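Local coordinates for protein TbpB (Actinobacillus pleuropneumoniae, PDB 3HOL) that probably binds host transferrin at the bacterial cell surface as the lipoprotein component of a transferrin receptor used for iron acquisition, at residues L28-V34 with E99-Y105; E93-S97 with K155-L159. One frame throughout, in Å; residues are numbered along the deposited sequence.

Interaction 1 of 2, residues L28-V34 with E99-Y105; sequences LGYVVKV and EKGYVYY
Tyr105 and Val34, then Tyr30 and Tyr102 equally, bury the most surface where strand 29-33 runs antiparallel to strand 101-105, the segment axes 4.7 Å apart at 161°. Both backbones are extended. Tyr30 with Tyr105 and Val32 with Val103 are hydrogen-bonded pairs: Tyr30 N to Tyr105 O and Tyr105 N to Tyr30 O are each 3.0 Å, Val32 N to Val103 O 2.9 Å, Val103 N to Val32 O 3.0 Å. Val31 with Tyr104 (CA-CA 4.2 Å) and Lys33 with Tyr102 are the non-hydrogen-bonded pairs, their side chains on the opposite sheet face.

Tyr105, chi1 p, lays its ring back over the partner strand, so that Gly29 CA makes a CH-pi contact 4.2 Å from the ring centroid; a CB on Gly29 would clash with Tyr105 O. Tyr105 OH reaches the edge of the Tyr30 ring, 3.6 Å from Tyr30 CD2, while Tyr30 OH is hydrogen-bonded to Glu25 O. At the other end Val34 N donates to Gly101 O (2.9 Å), Val34 CG1 packs on Lys100 CG (3.7 Å), and a water bridges Val34 O and Lys100 N. Gly101 has phi 138°, a conformation suited to glycine. Tyr102, chi1 m, has CE1 3.8 Å from Lys33 CB.

Strand 101-107 is the middle strand of a five-stranded antiparallel sheet, probably part of the N-lobe handle, and lies between 29-33 and 84-91; strand 50-52 flanks 29-33. The Val32 and Val103 face packs on N-lobe barrel strands 119-133 and 257-265, whereas Tyr102 stacks with Tyr62.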
ATOM      1  N   LEU A  28      -2.705   0.039  -6.566  1.00  6.75           N
ATOM      2  CA  LEU A  28      -4.097   0.175  -6.134  1.00  8.19           C
ATOM      3  C   LEU A  28      -4.954  -0.792  -6.930  1.00  7.35           C
ATOM      4  O   LEU A  28      -5.942  -1.333  -6.414  1.00  8.05           O
ATOM      5  CB  LEU A  28      -4.624   1.621  -6.230  1.00  8.27           C
ATOM      6  CG  LEU A  28      -3.977   2.613  -5.248  1.00  9.49           C
ATOM      7  CD1 LEU A  28      -4.648   3.993  -5.376  1.00 12.04           C
ATOM      8  CD2 LEU A  28      -4.083   2.109  -3.803  1.00  7.46           C
ATOM      9  N   GLY A  29      -4.602  -0.978  -8.201  1.00  7.49           N
ATOM     10  CA  GLY A  29      -5.403  -1.835  -9.077  1.00  7.79           C
ATOM     11  C   GLY A  29      -4.720  -2.090 -10.409  1.00  8.63           C
ATOM     12  O   GLY A  29      -3.627  -1.557 -10.667  1.00  8.58           O
ATOM     13  N   TYR A  30      -5.343  -2.957 -11.216  1.00  7.78           N
ATOM     14  CA  TYR A  30      -4.857  -3.258 -12.559  1.00  7.61           C
ATOM     15  C   TYR A  30      -6.017  -3.421 -13.524  1.00  7.56           C
ATOM     16  O   TYR A  30      -7.097  -3.897 -13.124  1.00  6.02           O
ATOM     17  CB  TYR A  30      -4.080  -4.574 -12.549  1.00  7.26           C
ATOM     18  CG  TYR A  30      -2.698  -4.445 -11.920  1.00  9.35           C
ATOM     19  CD1 TYR A  30      -1.635  -3.904 -12.641  1.00 11.46           C
ATOM     20  CD2 TYR A  30      -2.468  -4.838 -10.589  1.00 10.40           C
ATOM     21  CE1 TYR A  30      -0.356  -3.777 -12.090  1.00 11.39           C
ATOM     22  CE2 TYR A  30      -1.165  -4.722 -10.024  1.00  8.64           C
ATOM     23  CZ  TYR A  30      -0.142  -4.177 -10.770  1.00 11.82           C
ATOM     24  OH  TYR A  30       1.123  -4.066 -10.229  1.00 13.18           O
ATOM     25  N   VAL A  31      -5.751  -3.177 -14.810  1.00  7.77           N
ATOM     26  CA  VAL A  31      -6.792  -3.328 -15.842  1.00 10.03           C
ATOM     27  C   VAL A  31      -6.179  -3.869 -17.135  1.00 10.50           C
ATOM     28  O   VAL A  31      -5.056  -3.521 -17.473  1.00  9.74           O
ATOM     29  CB  VAL A  31      -7.547  -1.976 -16.100  1.00 10.77           C
ATOM     30  CG1 VAL A  31      -6.577  -0.858 -16.416  1.00 11.65           C
ATOM     31  CG2 VAL A  31      -8.638  -2.120 -17.230  1.00  8.77           C
ATOM     32  N   VAL A  32      -6.889  -4.753 -17.825  1.00 10.67           N
ATOM     33  CA  VAL A  32      -6.411  -5.260 -19.090  1.00 10.60           C
ATOM     34  C   VAL A  32      -7.496  -5.187 -20.154  1.00 11.78           C
ATOM     35  O   VAL A  32      -8.700  -5.322 -19.852  1.00 10.37           O
ATOM     36  CB  VAL A  32      -5.851  -6.708 -18.972  1.00 10.48           C
ATOM     37  CG1 VAL A  32      -6.955  -7.787 -18.913  1.00 11.75           C
ATOM     38  CG2 VAL A  32      -4.905  -7.003 -20.135  1.00 11.24           C
ATOM     39  N   LYS A  33      -7.050  -4.957 -21.396  1.00 11.49           N
ATOM     40  CA  LYS A  33      -7.908  -5.061 -22.585  1.00 12.07           C
ATOM     41  C   LYS A  33      -8.205  -6.512 -22.974  1.00 11.33           C
ATOM     42  O   LYS A  33      -7.325  -7.407 -22.906  1.00 10.06           O
ATOM     43  CB  LYS A  33      -7.254  -4.345 -23.749  1.00 13.33           C
ATOM     44  CG  LYS A  33      -8.177  -4.160 -24.922  1.00 19.18           C
ATOM     45  CD  LYS A  33      -7.612  -3.162 -25.976  1.00 28.49           C
ATOM     46  CE  LYS A  33      -6.149  -3.410 -26.292  1.00 30.93           C
ATOM     47  NZ  LYS A  33      -5.796  -4.854 -26.349  1.00 36.09           N
ATOM     48  N   VAL A  34      -9.463  -6.751 -23.347  1.00 10.21           N
ATOM     49  CA  VAL A  34      -9.877  -8.075 -23.804  1.00 10.00           C
ATOM     50  C   VAL A  34      -9.141  -8.270 -25.179  1.00 10.21           C
ATOM     51  O   VAL A  34      -9.233  -7.396 -26.042  1.00  9.91           O
ATOM     52  CB  VAL A  34     -11.425  -8.123 -23.924  1.00  9.73           C
ATOM     53  CG1 VAL A  34     -11.910  -9.409 -24.622  1.00  8.40           C
ATOM     54  CG2 VAL A  34     -12.087  -7.979 -22.545  1.00  8.51           C
ATOM     55  N   GLU A  99     -13.348  -2.135 -30.183  1.00 13.81           N
ATOM     56  CA  GLU A  99     -12.829  -2.873 -29.015  1.00 13.84           C
ATOM     57  C   GLU A  99     -13.940  -3.603 -28.285  1.00 11.88           C
ATOM     58  O   GLU A  99     -15.088  -3.164 -28.331  1.00 11.48           O
ATOM     59  CB  GLU A  99     -12.105  -1.921 -28.083  1.00 14.76           C
ATOM     60  CG  GLU A  99     -12.969  -0.882 -27.400  1.00 15.85           C
ATOM     61  CD  GLU A  99     -12.143  -0.051 -26.391  1.00 18.30           C
ATOM     62  OE1 GLU A  99     -10.894  -0.152 -26.382  1.00 21.77           O
ATOM     63  OE2 GLU A  99     -12.755   0.679 -25.605  1.00 14.24           O
ATOM     64  N   LYS A 100     -13.603  -4.728 -27.662  1.00 11.56           N
ATOM     65  CA  LYS A 100     -14.559  -5.467 -26.813  1.00 10.83           C
ATOM     66  C   LYS A 100     -14.717  -4.892 -25.360  1.00 10.54           C
ATOM     67  O   LYS A 100     -15.826  -4.905 -24.786  1.00 10.47           O
ATOM     68  CB  LYS A 100     -14.200  -6.963 -26.800  1.00 10.87           C
ATOM     69  CG  LYS A 100     -14.982  -7.826 -25.815  1.00 12.40           C
ATOM     70  CD  LYS A 100     -16.502  -7.958 -26.163  1.00 10.67           C
ATOM     71  CE  LYS A 100     -17.149  -8.951 -25.221  1.00  8.41           C
ATOM     72  NZ  LYS A 100     -18.574  -9.156 -25.575  1.00  7.16           N
ATOM     73  N   GLY A 101     -13.614  -4.414 -24.771  1.00  9.42           N
ATOM     74  CA  GLY A 101     -13.641  -3.830 -23.429  1.00  9.36           C
ATOM     75  C   GLY A 101     -12.474  -4.254 -22.544  1.00  9.14           C
ATOM     76  O   GLY A 101     -11.364  -4.585 -23.036  1.00  6.94           O
ATOM     77  N   TYR A 102     -12.728  -4.243 -21.232  1.00  8.55           N
ATOM     78  CA  TYR A 102     -11.682  -4.357 -20.228  1.00  7.18           C
ATOM     79  C   TYR A 102     -12.162  -5.117 -19.003  1.00  7.08           C
ATOM     80  O   TYR A 102     -13.366  -5.130 -18.701  1.00  6.72           O
ATOM     81  CB  TYR A 102     -11.207  -2.960 -19.772  1.00  7.63           C
ATOM     82  CG  TYR A 102     -10.723  -2.087 -20.906  1.00 10.83           C
ATOM     83  CD1 TYR A 102      -9.375  -2.065 -21.240  1.00 11.80           C
ATOM     84  CD2 TYR A 102     -11.622  -1.302 -21.662  1.00 12.76           C
ATOM     85  CE1 TYR A 102      -8.916  -1.290 -22.283  1.00 17.45           C
ATOM     86  CE2 TYR A 102     -11.157  -0.525 -22.735  1.00 14.92           C
ATOM     87  CZ  TYR A 102      -9.806  -0.528 -23.016  1.00 17.42           C
ATOM     88  OH  TYR A 102      -9.305   0.209 -24.071  1.00 19.79           O
ATOM     89  N   VAL A 103     -11.201  -5.721 -18.307  1.00  7.42           N
ATOM     90  CA  VAL A 103     -11.439  -6.429 -17.018  1.00  7.64           C
ATOM     91  C   VAL A 103     -10.453  -5.803 -16.017  1.00  7.81           C
ATOM     92  O   VAL A 103      -9.265  -5.552 -16.363  1.00  8.44           O
ATOM     93  CB  VAL A 103     -11.237  -7.957 -17.179  1.00  6.62           C
ATOM     94  CG1 VAL A 103     -11.447  -8.724 -15.825  1.00  7.57           C
ATOM     95  CG2 VAL A 103     -12.223  -8.526 -18.281  1.00  7.58           C
ATOM     96  N   TYR A 104     -10.917  -5.541 -14.792  1.00  8.56           N
ATOM     97  CA  TYR A 104     -10.094  -4.801 -13.813  1.00  7.68           C
ATOM     98  C   TYR A 104     -10.404  -5.159 -12.351  1.00  7.97           C
ATOM     99  O   TYR A 104     -11.462  -5.749 -12.025  1.00  7.35           O
ATOM    100  CB  TYR A 104     -10.327  -3.299 -14.011  1.00  8.17           C
ATOM    101  CG  TYR A 104     -11.693  -2.877 -13.515  1.00 10.09           C
ATOM    102  CD1 TYR A 104     -11.852  -2.351 -12.218  1.00 10.87           C
ATOM    103  CD2 TYR A 104     -12.827  -3.067 -14.296  1.00  9.20           C
ATOM    104  CE1 TYR A 104     -13.107  -2.024 -11.732  1.00 11.72           C
ATOM    105  CE2 TYR A 104     -14.074  -2.718 -13.828  1.00  7.77           C
ATOM    106  CZ  TYR A 104     -14.203  -2.220 -12.530  1.00  8.02           C
ATOM    107  OH  TYR A 104     -15.435  -1.873 -12.037  1.00 11.62           O
ATOM    108  N   TYR A 105      -9.476  -4.833 -11.465  1.00  6.90           N
ATOM    109  CA  TYR A 105      -9.845  -4.614 -10.048  1.00  8.25           C
ATOM    110  C   TYR A 105      -9.190  -3.350  -9.583  1.00  8.79           C
ATOM    111  O   TYR A 105      -8.136  -2.957 -10.117  1.00  7.59           O
ATOM    112  CB  TYR A 105      -9.398  -5.768  -9.148  1.00  7.51           C
ATOM    113  CG  TYR A 105      -7.924  -5.737  -8.697  1.00  9.77           C
ATOM    114  CD1 TYR A 105      -7.543  -5.135  -7.477  1.00  6.50           C
ATOM    115  CD2 TYR A 105      -6.935  -6.376  -9.454  1.00  9.50           C
ATOM    116  CE1 TYR A 105      -6.184  -5.105  -7.056  1.00  6.81           C
ATOM    117  CE2 TYR A 105      -5.572  -6.395  -9.028  1.00  6.05           C
ATOM    118  CZ  TYR A 105      -5.227  -5.760  -7.808  1.00 10.25           C
ATOM    119  OH  TYR A 105      -3.933  -5.741  -7.389  1.00  6.58           O
TER
HETATM  120  O   HOH W   1     -10.810  -5.389 -26.895  1.00  9.94           O

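Interaction 2 of 2, residues E93-S97 with K155-L159; sequences EHSGS and KRVGL
Arg156 reaches from one loop to the backbone of another, its NH1 donating to Gly96 O at 3.0 Å while NH2 makes a weak hydrogen bond to the same Gly96 O at 3.3 Å. The carbonyl oxygen lies at the guanidinium edge, near its plane. A water joins this group, accepting from Arg156 NH2 (2.8 Å) and lying 2.8 Å from Gly96 O and 3.0 Å from His94 NE2. To span the gap, the arginine side chain is extended through chi1 and chi2, both t, and turns at chi3, p. Gly96 adopts a positive phi of 74°, which favours glycine.

Neither segment is regular: 93-97 belongs to the connection between adjacent antiparallel strands 84-91 and 101-107, whereas the loop residues 155-159 belong to the long excursion between barrel strands 119-133 and 171-178. The contact is thus a side-chain-to-backbone contact between two surface loops, with the closest CA atoms, those of His94 and Val157, 9.1 Å apart.

Around this polar group, His94, with chi1 t and its CA-CB bond toward the other segment, brings NE2 to 3.5 Å from Val157 CG2 and 3.9 Å from Arg156 NH1. Val157, also chi1 t, points back toward the histidine, and both side chains touch Lys100. The backbone of Arg156 also hydrogen-bonds to Ser37, and that of Gly158 to Pro35.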
ATOM      1  N   GLU A  93     -22.863  -6.244 -27.156  1.00 11.94           N
ATOM      2  CA  GLU A  93     -23.325  -6.567 -28.521  1.00 10.88           C
ATOM      3  C   GLU A  93     -22.148  -6.217 -29.438  1.00 11.23           C
ATOM      4  O   GLU A  93     -22.250  -5.429 -30.405  1.00  9.88           O
ATOM      5  CB  GLU A  93     -24.594  -5.759 -28.865  1.00 11.41           C
ATOM      6  CG  GLU A  93     -25.864  -6.330 -28.221  1.00 13.20           C
ATOM      7  CD  GLU A  93     -27.097  -5.422 -28.421  1.00 19.23           C
ATOM      8  OE1 GLU A  93     -27.072  -4.537 -29.284  1.00 19.12           O
ATOM      9  OE2 GLU A  93     -28.084  -5.573 -27.696  1.00 20.03           O
ATOM     10  N   HIS A  94     -21.024  -6.849 -29.130  1.00  9.31           N
ATOM     11  CA  HIS A  94     -19.780  -6.538 -29.795  1.00 10.09           C
ATOM     12  C   HIS A  94     -19.824  -7.016 -31.272  1.00  9.74           C
ATOM     13  O   HIS A  94     -20.324  -8.091 -31.563  1.00  8.66           O
ATOM     14  CB  HIS A  94     -18.641  -7.236 -29.057  1.00  9.54           C
ATOM     15  CG  HIS A  94     -17.321  -7.080 -29.727  1.00  9.08           C
ATOM     16  ND1 HIS A  94     -16.648  -5.883 -29.772  1.00 10.10           N
ATOM     17  CD2 HIS A  94     -16.572  -7.959 -30.415  1.00  6.74           C
ATOM     18  CE1 HIS A  94     -15.515  -6.044 -30.426  1.00  7.70           C
ATOM     19  NE2 HIS A  94     -15.447  -7.292 -30.824  1.00 11.23           N
ATOM     20  N   SER A  95     -19.290  -6.195 -32.172  1.00 10.10           N
ATOM     21  CA  SER A  95     -19.332  -6.480 -33.609  1.00 10.20           C
ATOM     22  C   SER A  95     -18.175  -5.730 -34.238  1.00 10.81           C
ATOM     23  O   SER A  95     -17.862  -4.604 -33.835  1.00 11.88           O
ATOM     24  CB  SER A  95     -20.640  -5.939 -34.231  1.00 10.23           C
ATOM     25  OG  SER A  95     -20.811  -6.472 -35.559  1.00 10.81           O
ATOM     26  N   GLY A  96     -17.554  -6.345 -35.236  1.00 11.52           N
ATOM     27  CA  GLY A  96     -16.564  -5.659 -36.045  1.00 12.27           C
ATOM     28  C   GLY A  96     -15.244  -5.471 -35.300  1.00 13.93           C
ATOM     29  O   GLY A  96     -14.959  -6.125 -34.276  1.00 13.86           O
ATOM     30  N   SER A  97     -14.460  -4.528 -35.792  1.00 14.53           N
ATOM     31  CA  SER A  97     -13.115  -4.312 -35.280  1.00 14.59           C
ATOM     32  C   SER A  97     -13.077  -3.350 -34.085  1.00 15.06           C
ATOM     33  O   SER A  97     -12.011  -3.094 -33.543  1.00 14.89           O
ATOM     34  CB  SER A  97     -12.229  -3.783 -36.413  1.00 15.04           C
ATOM     35  OG  SER A  97     -12.778  -2.571 -36.904  1.00 16.93           O
ATOM     36  N   LYS A 155     -12.778 -17.054 -29.781  1.00 15.15           N
ATOM     37  CA  LYS A 155     -12.057 -17.238 -31.046  1.00 15.52           C
ATOM     38  C   LYS A 155     -11.459 -15.960 -31.551  1.00 14.89           C
ATOM     39  O   LYS A 155     -10.312 -15.650 -31.219  1.00 16.85           O
ATOM     40  CB  LYS A 155     -12.919 -17.966 -32.120  1.00 15.00           C
ATOM     41  CG  LYS A 155     -13.302 -19.358 -31.689  1.00 17.03           C
ATOM     42  CD  LYS A 155     -13.846 -20.151 -32.879  1.00 19.67           C
ATOM     43  CE  LYS A 155     -13.442 -21.600 -32.882  1.00 24.26           C
ATOM     44  NZ  LYS A 155     -13.830 -22.240 -34.187  1.00 25.05           N
ATOM     45  N   ARG A 156     -12.216 -15.166 -32.308  1.00 13.60           N
ATOM     46  CA  ARG A 156     -11.705 -13.876 -32.699  1.00 12.70           C
ATOM     47  C   ARG A 156     -11.606 -12.880 -31.531  1.00 12.54           C
ATOM     48  O   ARG A 156     -10.753 -11.983 -31.532  1.00 11.21           O
ATOM     49  CB  ARG A 156     -12.568 -13.265 -33.804  1.00 13.17           C
ATOM     50  CG  ARG A 156     -11.896 -12.058 -34.429  1.00 10.15           C
ATOM     51  CD  ARG A 156     -12.785 -11.490 -35.595  1.00 14.85           C
ATOM     52  NE  ARG A 156     -13.999 -10.793 -35.134  1.00 12.11           N
ATOM     53  CZ  ARG A 156     -14.043  -9.564 -34.617  1.00 12.46           C
ATOM     54  NH1 ARG A 156     -15.199  -9.090 -34.259  1.00 14.03           N
ATOM     55  NH2 ARG A 156     -12.950  -8.800 -34.432  1.00 14.31           N
ATOM     56  N   VAL A 157     -12.473 -13.059 -30.541  1.00 11.90           N
ATOM     57  CA  VAL A 157     -12.574 -12.115 -29.414  1.00 11.45           C
ATOM     58  C   VAL A 157     -12.531 -12.876 -28.085  1.00 11.03           C
ATOM     59  O   VAL A 157     -13.247 -13.871 -27.905  1.00 11.83           O
ATOM     60  CB  VAL A 157     -13.902 -11.338 -29.479  1.00 12.56           C
ATOM     61  CG1 VAL A 157     -14.079 -10.414 -28.248  1.00 11.03           C
ATOM     62  CG2 VAL A 157     -13.996 -10.521 -30.774  1.00 12.44           C
ATOM     63  N   GLY A 158     -11.743 -12.393 -27.132  1.00 10.20           N
ATOM     64  CA  GLY A 158     -11.637 -13.088 -25.848  1.00 10.43           C
ATOM     65  C   GLY A 158     -13.027 -13.250 -25.251  1.00 10.21           C
ATOM     66  O   GLY A 158     -13.854 -12.333 -25.363  1.00 11.02           O
ATOM     67  N   LEU A 159     -13.281 -14.402 -24.626  1.00  9.98           N
ATOM     68  CA  LEU A 159     -14.466 -14.594 -23.810  1.00 10.20           C
ATOM     69  C   LEU A 159     -14.355 -13.854 -22.472  1.00  9.57           C
ATOM     70  O   LEU A 159     -13.360 -14.034 -21.754  1.00 10.59           O
ATOM     71  CB  LEU A 159     -14.646 -16.068 -23.504  1.00  9.51           C
ATOM     72  CG  LEU A 159     -15.735 -16.465 -22.482  1.00 11.47           C
ATOM     73  CD1 LEU A 159     -17.138 -16.084 -22.978  1.00 10.41           C
ATOM     74  CD2 LEU A 159     -15.684 -17.953 -22.220  1.00  7.72           C
TER
HETATM   75  O   HOH W   2     -12.943  -6.797 -32.478  1.00 22.99           O

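Overall arrangement
Along the chain the segments alternate, in the order 28-34, 93-97, 99-105 and 155-159, so the two contacts cross. Their centres lie 15 Å apart, on the same side of the chain's centre. Interaction 1 is buried in the five-stranded sheet, probably the N-lobe handle, beside the barrel of strands 119-133 to 257-265; interaction 2 is out at the surface, where the loop leading into strand 101-107 meets a barrel loop. Lys100 of interaction 1 links the two, its CG 3.7 Å from Val157 CG1, and Val34 CG1 is 3.6 Å from Gly158 O. The two contacts thus probably lie on one handle-barrel boundary, one between strands and one between loops.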